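Local coordinates for protein autoinducer 2 sensor kinase/phosphatase luxQ (Vibrio cholerae, PDB 3C38) that senses the autoinducer 2-LuxP complex through its periplasmic domain, switching from autophosphorylating histidine kinase at low cell density to phosphatase when the signal is present, at residues S119-T127 with V225-C233. Residues are numbered along the deposited sequence; the frame is centred on the assembly and turned at random. Where two conformers were deposited one is given.
Sequences SGNWHLVQT and VESVPTYLC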
loop_
_atom_site.group_PDB
_atom_site.type_symbol
_atom_site.label_atom_id
_atom_site.label_comp_id
_atom_site.label_asym_id
_atom_site.label_seq_id
_atom_site.Cartn_x
_atom_site.Cartn_y
_atom_site.Cartn_z
ATOM N N SER A 119 3.906 11.048 -11.522
ATOM C CA SER A 119 2.498 10.747 -11.250
ATOM C C SER A 119 2.016 9.518 -12.024
ATOM O O SER A 119 2.666 9.074 -12.979
ATOM C CB SER A 119 1.609 11.950 -11.633
ATOM O OG SER A 119 1.941 13.122 -10.908
ATOM N N GLY A 120 0.875 8.974 -11.606
ATOM C CA GLY A 120 0.305 7.830 -12.298
ATOM C C GLY A 120 1.012 6.499 -12.135
ATOM O O GLY A 120 0.670 5.532 -12.820
ATOM N N ASN A 121 1.999 6.440 -11.242
ATOM C CA ASN A 121 2.733 5.198 -10.994
ATOM C C ASN A 121 2.942 4.943 -9.509
ATOM O O ASN A 121 3.296 5.845 -8.752
ATOM C CB ASN A 121 4.098 5.208 -11.687
ATOM C CG ASN A 121 3.997 5.005 -13.189
ATOM O OD1 ASN A 121 4.794 4.272 -13.777
ATOM N ND2 ASN A 121 3.027 5.662 -13.822
ATOM N N TRP A 122 2.706 3.704 -9.104
ATOM C CA TRP A 122 2.888 3.304 -7.719
ATOM C C TRP A 122 4.387 3.218 -7.456
ATOM O O TRP A 122 5.151 2.814 -8.336
ATOM C CB TRP A 122 2.241 1.941 -7.476
ATOM C CG TRP A 122 0.758 2.000 -7.317
ATOM C CD1 TRP A 122 -0.184 1.686 -8.249
ATOM C CD2 TRP A 122 0.049 2.422 -6.148
ATOM N NE1 TRP A 122 -1.445 1.890 -7.732
ATOM C CE2 TRP A 122 -1.330 2.343 -6.443
ATOM C CE3 TRP A 122 0.445 2.867 -4.877
ATOM C CZ2 TRP A 122 -2.319 2.685 -5.512
ATOM C CZ3 TRP A 122 -0.531 3.206 -3.952
ATOM C CH2 TRP A 122 -1.904 3.115 -4.276
ATOM N N HIS A 123 4.805 3.609 -6.257
ATOM C CA HIS A 123 6.213 3.568 -5.885
ATOM C C HIS A 123 6.387 2.781 -4.595
ATOM O O HIS A 123 5.725 3.064 -3.594
ATOM C CB HIS A 123 6.757 4.982 -5.663
ATOM C CG HIS A 123 6.936 5.771 -6.920
ATOM N ND1 HIS A 123 8.096 5.733 -7.667
ATOM C CD2 HIS A 123 6.099 6.614 -7.569
ATOM C CE1 HIS A 123 7.964 6.521 -8.719
ATOM N NE2 HIS A 123 6.762 7.068 -8.683
ATOM N N LEU A 124 7.278 1.792 -4.627
ATOM C CA LEU A 124 7.575 0.988 -3.453
ATOM C C LEU A 124 8.700 1.725 -2.746
ATOM O O LEU A 124 9.821 1.791 -3.246
ATOM C CB LEU A 124 8.023 -0.415 -3.863
ATOM C CG LEU A 124 8.554 -1.296 -2.727
ATOM C CD1 LEU A 124 7.501 -1.408 -1.630
ATOM C CD2 LEU A 124 8.926 -2.674 -3.276
ATOM N N VAL A 125 8.388 2.308 -1.596
ATOM C CA VAL A 125 9.366 3.063 -0.829
ATOM C C VAL A 125 9.372 2.595 0.626
ATOM O O VAL A 125 8.420 1.976 1.091
ATOM C CB VAL A 125 9.052 4.548 -0.875
ATOM C CG1 VAL A 125 8.989 5.011 -2.320
ATOM C CG2 VAL A 125 7.741 4.812 -0.173
ATOM N N GLN A 126 10.451 2.892 1.338
ATOM C CA GLN A 126 10.593 2.473 2.727
ATOM C C GLN A 126 10.976 3.681 3.554
ATOM O O GLN A 126 11.789 4.483 3.122
ATOM C CB GLN A 126 11.704 1.427 2.858
ATOM C CG GLN A 126 11.713 0.348 1.783
ATOM C CD GLN A 126 11.846 0.895 0.364
ATOM O OE1 GLN A 126 12.939 1.153 -0.134
ATOM N NE2 GLN A 126 10.724 1.064 -0.287
ATOM N N THR A 127 10.407 3.807 4.741
ATOM C CA THR A 127 10.729 4.928 5.599
ATOM C C THR A 127 11.034 4.476 7.015
ATOM O O THR A 127 10.497 3.471 7.485
ATOM C CB THR A 127 9.561 5.932 5.657
ATOM O OG1 THR A 127 9.988 7.126 6.316
ATOM C CG2 THR A 127 8.402 5.353 6.439
ATOM N N VAL A 225 5.341 -4.198 -9.280
ATOM C CA VAL A 225 4.599 -2.972 -9.021
ATOM C C VAL A 225 4.759 -2.192 -10.325
ATOM O O VAL A 225 5.877 -1.862 -10.719
ATOM C CB VAL A 225 5.211 -2.176 -7.852
ATOM C CG1 VAL A 225 4.640 -0.762 -7.822
ATOM C CG2 VAL A 225 4.913 -2.875 -6.546
ATOM N N GLU A 226 3.651 -1.921 -11.005
ATOM C CA GLU A 226 3.713 -1.207 -12.284
ATOM C C GLU A 226 4.552 -2.061 -13.235
ATOM O O GLU A 226 5.454 -1.559 -13.899
ATOM C CB GLU A 226 4.378 0.171 -12.121
ATOM C CG GLU A 226 3.649 1.171 -11.213
ATOM C CD GLU A 226 2.275 1.571 -11.732
ATOM O OE1 GLU A 226 1.883 1.129 -12.837
ATOM O OE2 GLU A 226 1.583 2.330 -11.034
ATOM N N SER A 227 4.260 -3.358 -13.271
ATOM C CA SER A 227 4.977 -4.309 -14.119
ATOM C C SER A 227 6.488 -4.312 -13.892
ATOM O O SER A 227 7.239 -4.816 -14.718
ATOM C CB SER A 227 4.679 -4.027 -15.594
ATOM O OG SER A 227 3.318 -4.289 -15.898
ATOM N N VAL A 228 6.928 -3.756 -12.769
ATOM C CA VAL A 228 8.352 -3.700 -12.434
ATOM C C VAL A 228 8.671 -4.639 -11.262
ATOM O O VAL A 228 7.977 -4.633 -10.246
ATOM C CB VAL A 228 8.770 -2.265 -12.044
ATOM C CG1 VAL A 228 10.265 -2.212 -11.755
ATOM C CG2 VAL A 228 8.395 -1.295 -13.163
ATOM N N PRO A 229 9.745 -5.439 -11.382
ATOM C CA PRO A 229 10.144 -6.386 -10.331
ATOM C C PRO A 229 10.461 -5.712 -9.008
ATOM O O PRO A 229 11.105 -4.672 -8.986
ATOM C CB PRO A 229 11.385 -7.071 -10.920
ATOM C CG PRO A 229 11.223 -6.894 -12.414
ATOM C CD PRO A 229 10.698 -5.481 -12.507
ATOM N N THR A 230 10.007 -6.302 -7.908
ATOM C CA THR A 230 10.288 -5.748 -6.591
ATOM C C THR A 230 10.849 -6.848 -5.700
ATOM O O THR A 230 10.909 -8.010 -6.106
ATOM C CB THR A 230 9.025 -5.216 -5.907
ATOM O OG1 THR A 230 8.239 -6.327 -5.435
ATOM C CG2 THR A 230 8.216 -4.371 -6.880
ATOM N N TYR A 231 11.236 -6.468 -4.484
ATOM C CA TYR A 231 11.782 -7.396 -3.502
ATOM C C TYR A 231 10.689 -7.942 -2.557
ATOM O O TYR A 231 10.985 -8.656 -1.600
ATOM C CB TYR A 231 12.866 -6.686 -2.697
ATOM C CG TYR A 231 12.385 -5.432 -1.996
ATOM C CD1 TYR A 231 11.567 -5.507 -0.870
ATOM C CD2 TYR A 231 12.745 -4.165 -2.462
ATOM C CE1 TYR A 231 11.116 -4.348 -0.226
ATOM C CE2 TYR A 231 12.300 -2.999 -1.829
ATOM C CZ TYR A 231 11.489 -3.096 -0.712
ATOM O OH TYR A 231 11.048 -1.950 -0.078
ATOM N N LEU A 232 9.433 -7.586 -2.817
ATOM C CA LEU A 232 8.316 -8.059 -2.002
ATOM C C LEU A 232 8.027 -9.502 -2.406
ATOM O O LEU A 232 7.627 -9.759 -3.541
ATOM C CB LEU A 232 7.073 -7.212 -2.254
ATOM C CG LEU A 232 7.175 -5.715 -1.956
ATOM C CD1 LEU A 232 5.889 -5.023 -2.440
ATOM C CD2 LEU A 232 7.408 -5.479 -0.458
ATOM N N CYS A 233 8.233 -10.436 -1.478
ATOM C CA CYS A 233 8.007 -11.851 -1.752
ATOM C C CYS A 233 6.846 -12.463 -0.971
ATOM O O CYS A 233 6.792 -12.417 0.256
ATOM C CB CYS A 233 9.277 -12.651 -1.459
ATOM S SG CYS A 233 9.122 -14.442 -1.758
#
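The type I' turn of a beta hairpin in one sheet of the LuxQ periplasmic domain meets the N121-W122 lead-in to edge strand 123-127 of the other sheet, and the residues after the turn meet L124 of that strand. E226, inside the turn, accepts a hydrogen bond from the backbone N of W122 on OE2 (2.6 Å, N-H...O angle 161°), through the lone pair pointing away from the other oxygen. A bend at chi2 curls its chain back to that N-H, and the carboxylate stacks on the N121 amide with planes 22° apart. The turn itself closes through two backbone bonds between V225 and V228. Beside it, V225 CG1 packs on W122 CB at 3.6 Å, while the indole leads away to L40 and R41 of helix 22-47; V225 also touches F33, so this long helix backs both segments. Such a two-sheet body beside a long N-terminal helix fits the double-domain Cache fold, and the contact bridges its two halves. Further along, L124 CG lies anti to its backbone N, sending CD2 over one face of the Y231 ring, a CH-pi contact 3.9 Å from the centroid and 23° off the normal. The same methyl meets T230 CB and, tip to tip, L232 CG, both at 3.7 Å. Y231 OH is hydrogen-bonded to H135 ND1.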